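Outer membrane porin protein 32 (Delftia acidovorans, PDB 2FGQ) forms trimeric, anion-selective channels across the bacterial outer membrane. Local coordinates at residues 9-14 with 29-35; 112-116 with 272-276; 249-253 with 278-282. One frame throughout, in Å; residues are numbered along the deposited sequence.

Contact 1. Residues 9-14 with 29-35. With CA (calcium ion), chain C.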
loop_
_atom_site.group_PDB
_atom_site.type_symbol
_atom_site.label_atom_id
_atom_site.label_comp_id
_atom_site.label_asym_id
_atom_site.label_seq_id
_atom_site.Cartn_x
_atom_site.Cartn_y
_atom_site.Cartn_z
ATOM N N ILE A 9 7.202 8.924 11.414
ATOM C CA ILE A 9 6.680 9.203 12.745
ATOM C C ILE A 9 5.594 8.196 13.045
ATOM O O ILE A 9 4.685 8.011 12.261
ATOM C CB ILE A 9 6.075 10.647 12.899
ATOM C CG1 ILE A 9 7.067 11.723 12.479
ATOM C CG2 ILE A 9 5.586 10.852 14.317
ATOM C CD1 ILE A 9 6.536 13.139 12.561
ATOM N N VAL A 10 5.667 7.575 14.220
ATOM C CA VAL A 10 4.527 6.826 14.739
ATOM C C VAL A 10 4.044 7.570 16.000
ATOM O O VAL A 10 4.769 7.673 16.992
ATOM C CB VAL A 10 4.828 5.351 15.054
ATOM C CG1 VAL A 10 3.557 4.675 15.479
ATOM C CG2 VAL A 10 5.415 4.658 13.859
ATOM N N ASP A 11 2.838 8.081 15.913
ATOM C CA ASP A 11 2.193 8.840 16.986
ATOM C C ASP A 11 0.866 8.126 17.241
ATOM O O ASP A 11 -0.018 8.088 16.372
ATOM C CB ASP A 11 1.997 10.292 16.554
ATOM C CG ASP A 11 1.253 11.116 17.559
ATOM O OD1 ASP A 11 0.308 10.590 18.212
ATOM O OD2 ASP A 11 1.534 12.330 17.700
ATOM N N THR A 12 0.774 7.498 18.417
ATOM C CA THR A 12 -0.390 6.711 18.805
ATOM C C THR A 12 -0.792 7.110 20.209
ATOM O O THR A 12 0.060 7.406 21.051
ATOM C CB THR A 12 -0.067 5.213 18.663
ATOM O OG1 THR A 12 0.240 4.956 17.299
ATOM C CG2 THR A 12 -1.249 4.317 18.952
ATOM N N ASN A 13 -2.100 7.120 20.435
ATOM C CA ASN A 13 -2.647 7.671 21.674
ATOM C C ASN A 13 -3.832 6.856 22.183
ATOM O O ASN A 13 -4.400 6.029 21.493
ATOM C CB ASN A 13 -3.053 9.172 21.519
ATOM C CG ASN A 13 -3.998 9.407 20.332
ATOM O OD1 ASN A 13 -5.091 8.808 20.267
ATOM N ND2 ASN A 13 -3.605 10.292 19.398
ATOM N N VAL A 14 -4.202 7.131 23.421
ATOM C CA VAL A 14 -5.536 6.851 23.906
ATOM C C VAL A 14 -6.317 8.169 23.852
ATOM O O VAL A 14 -5.781 9.232 24.126
ATOM C CB VAL A 14 -5.515 6.234 25.325
ATOM C CG1 VAL A 14 -6.889 6.110 25.869
ATOM C CG2 VAL A 14 -4.847 4.866 25.289
ATOM N N LEU A 29 -8.148 3.700 21.050
ATOM C CA LEU A 29 -6.758 3.883 20.667
ATOM C C LEU A 29 -6.814 4.653 19.350
ATOM O O LEU A 29 -7.397 4.168 18.399
ATOM C CB LEU A 29 -6.025 2.547 20.503
ATOM C CG LEU A 29 -4.493 2.709 20.460
ATOM C CD1 LEU A 29 -3.970 2.900 21.879
ATOM C CD2 LEU A 29 -3.834 1.565 19.760
ATOM N N GLY A 30 -6.230 5.820 19.304
ATOM C CA GLY A 30 -6.181 6.633 18.115
ATOM C C GLY A 30 -4.766 6.998 17.732
ATOM O O GLY A 30 -3.793 6.435 18.204
ATOM N N THR A 31 -4.649 7.936 16.797
ATOM C CA THR A 31 -3.360 8.299 16.236
ATOM C C THR A 31 -3.182 9.778 16.064
ATOM O O THR A 31 -4.162 10.552 16.039
ATOM C CB THR A 31 -3.141 7.600 14.862
ATOM O OG1 THR A 31 -4.120 8.062 13.898
ATOM C CG2 THR A 31 -3.233 6.075 14.976
ATOM N N SER A 32 -1.915 10.178 15.926
ATOM C CA SER A 32 -1.590 11.455 15.329
ATOM C C SER A 32 -2.129 12.637 16.142
ATOM O O SER A 32 -2.689 13.596 15.600
ATOM C CB SER A 32 -2.056 11.442 13.873
ATOM O OG SER A 32 -1.333 10.483 13.128
ATOM N N GLY A 33 -1.887 12.598 17.453
ATOM C CA GLY A 33 -2.333 13.656 18.347
ATOM C C GLY A 33 -1.407 14.846 18.425
ATOM O O GLY A 33 -1.876 15.950 18.680
ATOM N N ALA A 34 -0.104 14.621 18.266
ATOM C CA ALA A 34 0.927 15.673 18.338
ATOM C C ALA A 34 1.532 15.967 16.948
ATOM O O ALA A 34 1.746 17.110 16.588
ATOM C CB ALA A 34 2.008 15.303 19.332
ATOM N N SER A 35 1.803 14.935 16.159
ATOM C CA SER A 35 2.204 15.079 14.747
ATOM C C SER A 35 1.531 13.997 13.958
ATOM O O SER A 35 1.315 12.901 14.472
ATOM C CB SER A 35 3.707 14.926 14.586
ATOM O OG SER A 35 4.435 15.914 15.288
HETATM CA CA CA C . -8.923 3.177 16.859
HETATM O O HOH W 1 -9.843 2.448 14.694
#

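Contact 2. Residues 112-116 with 272-276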
loop_
_atom_site.group_PDB
_atom_site.type_symbol
_atom_site.label_atom_id
_atom_site.label_comp_id
_atom_site.label_asym_id
_atom_site.label_seq_id
_atom_site.Cartn_x
_atom_site.Cartn_y
_atom_site.Cartn_z
ATOM N N ILE A 112 -6.922 16.618 18.489
ATOM C CA ILE A 112 -8.191 17.366 18.841
ATOM C C ILE A 112 -8.015 18.913 18.931
ATOM O O ILE A 112 -8.952 19.736 18.925
ATOM C CB ILE A 112 -8.780 16.839 20.192
ATOM C CG1 ILE A 112 -7.766 16.929 21.334
ATOM C CG2 ILE A 112 -9.304 15.462 20.051
ATOM C CD1 ILE A 112 -8.414 16.698 22.684
ATOM N N GLY A 113 -6.830 19.369 19.125
ATOM C CA GLY A 113 -6.650 20.783 19.372
ATOM C C GLY A 113 -6.656 21.761 18.223
ATOM O O GLY A 113 -6.650 22.935 18.511
ATOM N N PRO A 114 -6.572 21.359 16.953
ATOM C CA PRO A 114 -6.039 22.284 15.972
ATOM C C PRO A 114 -7.110 23.206 15.426
ATOM O O PRO A 114 -8.307 23.020 15.605
ATOM C CB PRO A 114 -5.513 21.371 14.872
ATOM C CG PRO A 114 -6.484 20.307 14.835
ATOM C CD PRO A 114 -6.927 20.080 16.317
ATOM N N PHE A 115 -6.624 24.200 14.741
ATOM C CA PHE A 115 -7.479 25.089 13.953
ATOM C C PHE A 115 -8.227 24.278 12.913
ATOM O O PHE A 115 -7.618 23.439 12.212
ATOM C CB PHE A 115 -6.583 26.082 13.254
ATOM C CG PHE A 115 -7.304 27.118 12.448
ATOM C CD1 PHE A 115 -8.203 27.978 13.060
ATOM C CD2 PHE A 115 -7.072 27.230 11.118
ATOM C CE1 PHE A 115 -8.848 28.988 12.301
ATOM C CE2 PHE A 115 -7.701 28.227 10.356
ATOM C CZ PHE A 115 -8.597 29.084 10.962
ATOM N N MET A 116 -9.529 24.521 12.793
ATOM C CA MET A 116 -10.385 23.737 11.868
ATOM C C MET A 116 -10.733 24.491 10.589
ATOM O O MET A 116 -11.607 24.062 9.855
ATOM C CB MET A 116 -11.722 23.385 12.549
ATOM C CG MET A 116 -11.625 22.594 13.773
ATOM S SD MET A 116 -13.359 22.350 14.476
ATOM C CE MET A 116 -14.269 21.904 13.132
ATOM N N HIS A 272 -17.107 27.764 19.462
ATOM C CA HIS A 272 -15.911 28.251 20.116
ATOM C C HIS A 272 -15.134 27.035 20.617
ATOM O O HIS A 272 -15.705 26.046 21.076
ATOM C CB HIS A 272 -16.267 29.106 21.375
ATOM C CG HIS A 272 -17.184 30.266 21.130
ATOM N ND1 HIS A 272 -16.722 31.561 21.054
ATOM C CD2 HIS A 272 -18.532 30.334 20.983
ATOM C CE1 HIS A 272 -17.745 32.378 20.838
ATOM N NE2 HIS A 272 -18.852 31.657 20.781
ATOM N N GLN A 273 -13.825 27.132 20.615
ATOM C CA GLN A 273 -12.984 26.013 21.031
ATOM C C GLN A 273 -11.823 26.504 21.854
ATOM O O GLN A 273 -11.239 27.517 21.558
ATOM C CB GLN A 273 -12.411 25.277 19.820
ATOM C CG GLN A 273 -11.810 23.932 20.214
ATOM C CD GLN A 273 -11.227 23.173 19.070
ATOM O OE1 GLN A 273 -11.672 23.338 17.920
ATOM N NE2 GLN A 273 -10.204 22.319 19.367
ATOM N N ILE A 274 -11.492 25.762 22.897
ATOM C CA ILE A 274 -10.290 25.993 23.684
ATOM C C ILE A 274 -9.557 24.655 23.806
ATOM O O ILE A 274 -10.165 23.637 24.125
ATOM C CB ILE A 274 -10.616 26.534 25.097
ATOM C CG1 ILE A 274 -11.458 27.785 25.047
ATOM C CG2 ILE A 274 -9.316 26.849 25.845
ATOM C CD1 ILE A 274 -12.105 28.099 26.444
ATOM N N THR A 275 -8.251 24.686 23.564
ATOM C CA THR A 275 -7.406 23.527 23.697
ATOM C C THR A 275 -6.157 23.852 24.485
ATOM O O THR A 275 -5.478 24.839 24.194
ATOM C CB THR A 275 -6.975 23.067 22.316
ATOM O OG1 THR A 275 -8.129 22.957 21.481
ATOM C CG2 THR A 275 -6.354 21.655 22.370
ATOM N N LEU A 276 -5.880 23.001 25.474
ATOM C CA LEU A 276 -4.656 23.018 26.239
ATOM C C LEU A 276 -3.835 21.779 25.892
ATOM O O LEU A 276 -4.356 20.670 25.864
ATOM C CB LEU A 276 -4.976 23.004 27.732
ATOM C CG LEU A 276 -3.771 23.005 28.635
ATOM C CD1 LEU A 276 -3.043 24.358 28.655
ATOM C CD2 LEU A 276 -4.250 22.618 30.061
#

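Contact 3. Residues 249-253 with 278-282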
loop_
_atom_site.group_PDB
_atom_site.type_symbol
_atom_site.label_atom_id
_atom_site.label_comp_id
_atom_site.label_asym_id
_atom_site.label_seq_id
_atom_site.Cartn_x
_atom_site.Cartn_y
_atom_site.Cartn_z
ATOM N N VAL A 249 8.599 24.860 29.099
ATOM C CA VAL A 249 8.488 24.609 30.523
ATOM C C VAL A 249 9.635 23.688 30.902
ATOM O O VAL A 249 9.719 22.560 30.452
ATOM C CB VAL A 249 7.159 23.942 30.894
ATOM C CG1 VAL A 249 7.103 23.638 32.390
ATOM C CG2 VAL A 249 5.992 24.806 30.499
ATOM N N GLY A 250 10.567 24.214 31.691
ATOM C CA GLY A 250 11.627 23.435 32.307
ATOM C C GLY A 250 12.573 22.600 31.479
ATOM O O GLY A 250 12.896 21.492 31.882
ATOM N N GLY A 251 13.076 23.072 30.354
ATOM C CA GLY A 251 14.121 22.273 29.695
ATOM C C GLY A 251 13.698 21.150 28.744
ATOM O O GLY A 251 14.349 20.961 27.712
ATOM N N VAL A 252 12.629 20.410 29.048
ATOM C CA VAL A 252 12.137 19.379 28.112
ATOM C C VAL A 252 10.609 19.422 27.828
ATOM O O VAL A 252 10.085 18.619 27.075
ATOM C CB VAL A 252 12.569 17.988 28.640
ATOM C CG1 VAL A 252 11.660 17.487 29.724
ATOM C CG2 VAL A 252 12.655 17.059 27.553
ATOM N N GLY A 253 9.916 20.400 28.392
ATOM C CA GLY A 253 8.479 20.523 28.247
ATOM C C GLY A 253 8.046 21.702 27.411
ATOM O O GLY A 253 8.797 22.635 27.187
ATOM N N TYR A 278 0.252 19.730 26.299
ATOM C CA TYR A 278 1.557 19.630 26.889
ATOM C C TYR A 278 2.338 18.586 26.104
ATOM O O TYR A 278 1.795 17.550 25.769
ATOM C CB TYR A 278 1.458 19.190 28.357
ATOM C CG TYR A 278 2.754 19.415 29.090
ATOM C CD1 TYR A 278 3.098 20.691 29.480
ATOM C CD2 TYR A 278 3.646 18.376 29.348
ATOM C CE1 TYR A 278 4.264 20.961 30.128
ATOM C CE2 TYR A 278 4.874 18.649 30.039
ATOM C CZ TYR A 278 5.152 19.965 30.394
ATOM O OH TYR A 278 6.324 20.338 31.057
ATOM N N VAL A 279 3.610 18.866 25.837
ATOM C CA VAL A 279 4.521 17.929 25.223
ATOM C C VAL A 279 5.734 17.797 26.125
ATOM O O VAL A 279 6.324 18.801 26.535
ATOM C CB VAL A 279 4.943 18.441 23.839
ATOM C CG1 VAL A 279 5.934 17.502 23.178
ATOM C CG2 VAL A 279 3.723 18.620 22.942
ATOM N N HIS A 280 6.086 16.561 26.456
ATOM C CA HIS A 280 7.221 16.281 27.313
ATOM C C HIS A 280 8.220 15.460 26.495
ATOM O O HIS A 280 7.954 14.289 26.188
ATOM C CB HIS A 280 6.751 15.489 28.508
ATOM C CG HIS A 280 7.822 15.194 29.500
ATOM N ND1 HIS A 280 8.487 13.993 29.548
ATOM C CD2 HIS A 280 8.331 15.942 30.499
ATOM C CE1 HIS A 280 9.377 14.019 30.522
ATOM N NE2 HIS A 280 9.295 15.187 31.124
ATOM N N ASN A 281 9.362 16.040 26.165
ATOM C CA ASN A 281 10.360 15.320 25.381
ATOM C C ASN A 281 11.189 14.346 26.222
ATOM O O ASN A 281 11.787 14.708 27.259
ATOM C CB ASN A 281 11.273 16.270 24.602
ATOM C CG ASN A 281 10.496 17.231 23.744
ATOM O OD1 ASN A 281 10.595 18.450 23.873
ATOM N ND2 ASN A 281 9.787 16.724 22.871
ATOM N N LEU A 282 11.191 13.099 25.816
ATOM C CA LEU A 282 12.091 12.105 26.417
ATOM C C LEU A 282 13.423 12.106 25.704
ATOM O O LEU A 282 14.447 11.718 26.283
ATOM C CB LEU A 282 11.480 10.720 26.351
ATOM C CG LEU A 282 10.135 10.514 27.043
ATOM C CD1 LEU A 282 9.658 9.102 26.767
ATOM C CD2 LEU A 282 10.265 10.759 28.539
#

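Contact 1. Residues 9-14 with 29-35
Asp11 puts its carboxylate among three backbone N-H groups of residues 33-35. OD2 accepts two bonds from the same face of its plane, from Ala34 N at 2.9 Å on the syn side and from Ser35 N at 3.0 Å on the anti side. OD1 is met by Gly33 N at 3.1 Å from well above the plane and also binds Tyr289. CG lies anti to the backbone N (chi1 176°), which sends the group across to the chain that has left the strand after Thr31.

Backbone bonds come next. Asn13 and Gly30 form an antiparallel hydrogen-bonded pair, Asn13 N reaching Gly30 O at 2.9 Å, and Ser32 N binds Asp11 O. These belong to strands 4-17 and 26-48, the first hairpin of the sixteen-stranded porin barrel.

Apolar contacts are made by Thr12, Val14 and Leu29, on the other face of the sheet from Asn13. Thr12 CG2 approaches Leu29 CD2 (3.9 Å), and the Val14 and Leu29 side chains cross at about a right angle, CG2 4.0 Å from CD1; Val79 and Ile138 of the second subunit pack against this face.

Leu29 O binds a calcium ion at 2.4 Å, together with Asp64, Gly309, a water, and Glu158 and Asn136 of the second subunit.

Contact 2. Residues 112-116 with 272-276
Residues 112-116 belong to the long loop that, as in other sixteen-stranded porins, folds back into the barrel and narrows the channel; here Ile112, Gly113 and Met116 meet Gln273 and Thr275 on the inner wall, on strand 269-281. Pro114, on the same loop segment, has its side chain about 8 Å from bound D-malate.

Gln273 does most of the reaching. A chi1 of -167° turns its CG away from the backbone N, and the chain stays extended beyond it, which carries the amide off the wall to the loop. NE2 gives a weak, strongly bent hydrogen bond to Ile112 O at 2.9 Å. The same nitrogen donates to Thr275 OG1 at 3.0 Å, with the hydroxyl tilted 30° out of the amide plane, and this bond within the strand limits how the amide can turn. The other branch of the amide, OE1, lies 4.0 Å from Met116 SD, the methionine chain crossing the glutamine at about a right angle.

Thr275 lies beside Gly113, its OG1 3.3 Å from Gly113 O; any bond there is weak, and the hydroxyl proton has another acceptor within reach. Elsewhere Gln325 takes the N-H of Ile112 and Tyr262 that of Met116.

One amide nitrogen is thus shared between a wall hydroxyl and a loop carbonyl. The direct link to strand 269-281 is weak, and the loop segment depends as well on its bonds to strands 253-264 and 320-331.

Contact 3. Residues 249-253 with 278-282
Val252 and Asn281 are joined by a backbone hydrogen bond, Asn281 N to Val252 O at 2.8 Å and nearly straight at 172°. Beside it Gly253 faces His280 as an antiparallel non-hydrogen-bonded pair, and its CA makes a C-H...O contact with Val279 O at 3.2 Å. Val252 sets CG1 obliquely against the imidazole of His280. With an alanine here, the His280 ring would probably lose its valine neighbour and be freer to turn.

Further along, Tyr278 swings its ring away from its own backbone N (chi1 -165°) and towards the neighbouring hairpin. OH comes 3.5 Å from Gly253 CA and 3.6 Å from Val249 CG1, while Val249 CB lies at the ring edge. Having no side chain, Gly253 lets the hydroxyl come this close.

The turn itself is pinned by Val249 and Gly253, each donating its N-H to the other's carbonyl, with Gly250 and Gly251 at positive phi between them. It is one of the short turns that close porin strands at what is probably the periplasmic end. On the far side of 278-282, strand 286-297 continues the sheet, and Leu282 packs on Leu47 of the second subunit. Between the turn and the strand end, then, a near-straight backbone bond is the main polar link, and apolar and aromatic side chains rather than charges fill in around it.

Overall arrangement
All three contacts reach the same closed barrel. Contacts 1 and 2 are buried, whereas contact 3 is only partly so, its centre about 24 Å from the chain centre against 16 and 13 Å. Contacts 2 and 3 use successive parts of strand 269-281: contact 2 uses its inward side chains to hold a loop inside the channel, contact 3 its end, against an adjacent hairpin turn. Contact 1 lies on the first hairpin, its centre 17 Å from each of the others. Chemistry follows place: a buried carboxylate, and a calcium ion shared with the second subunit; weak amide and hydroxyl contacts within the lumen; and apolar cover round a backbone bond at the barrel rim.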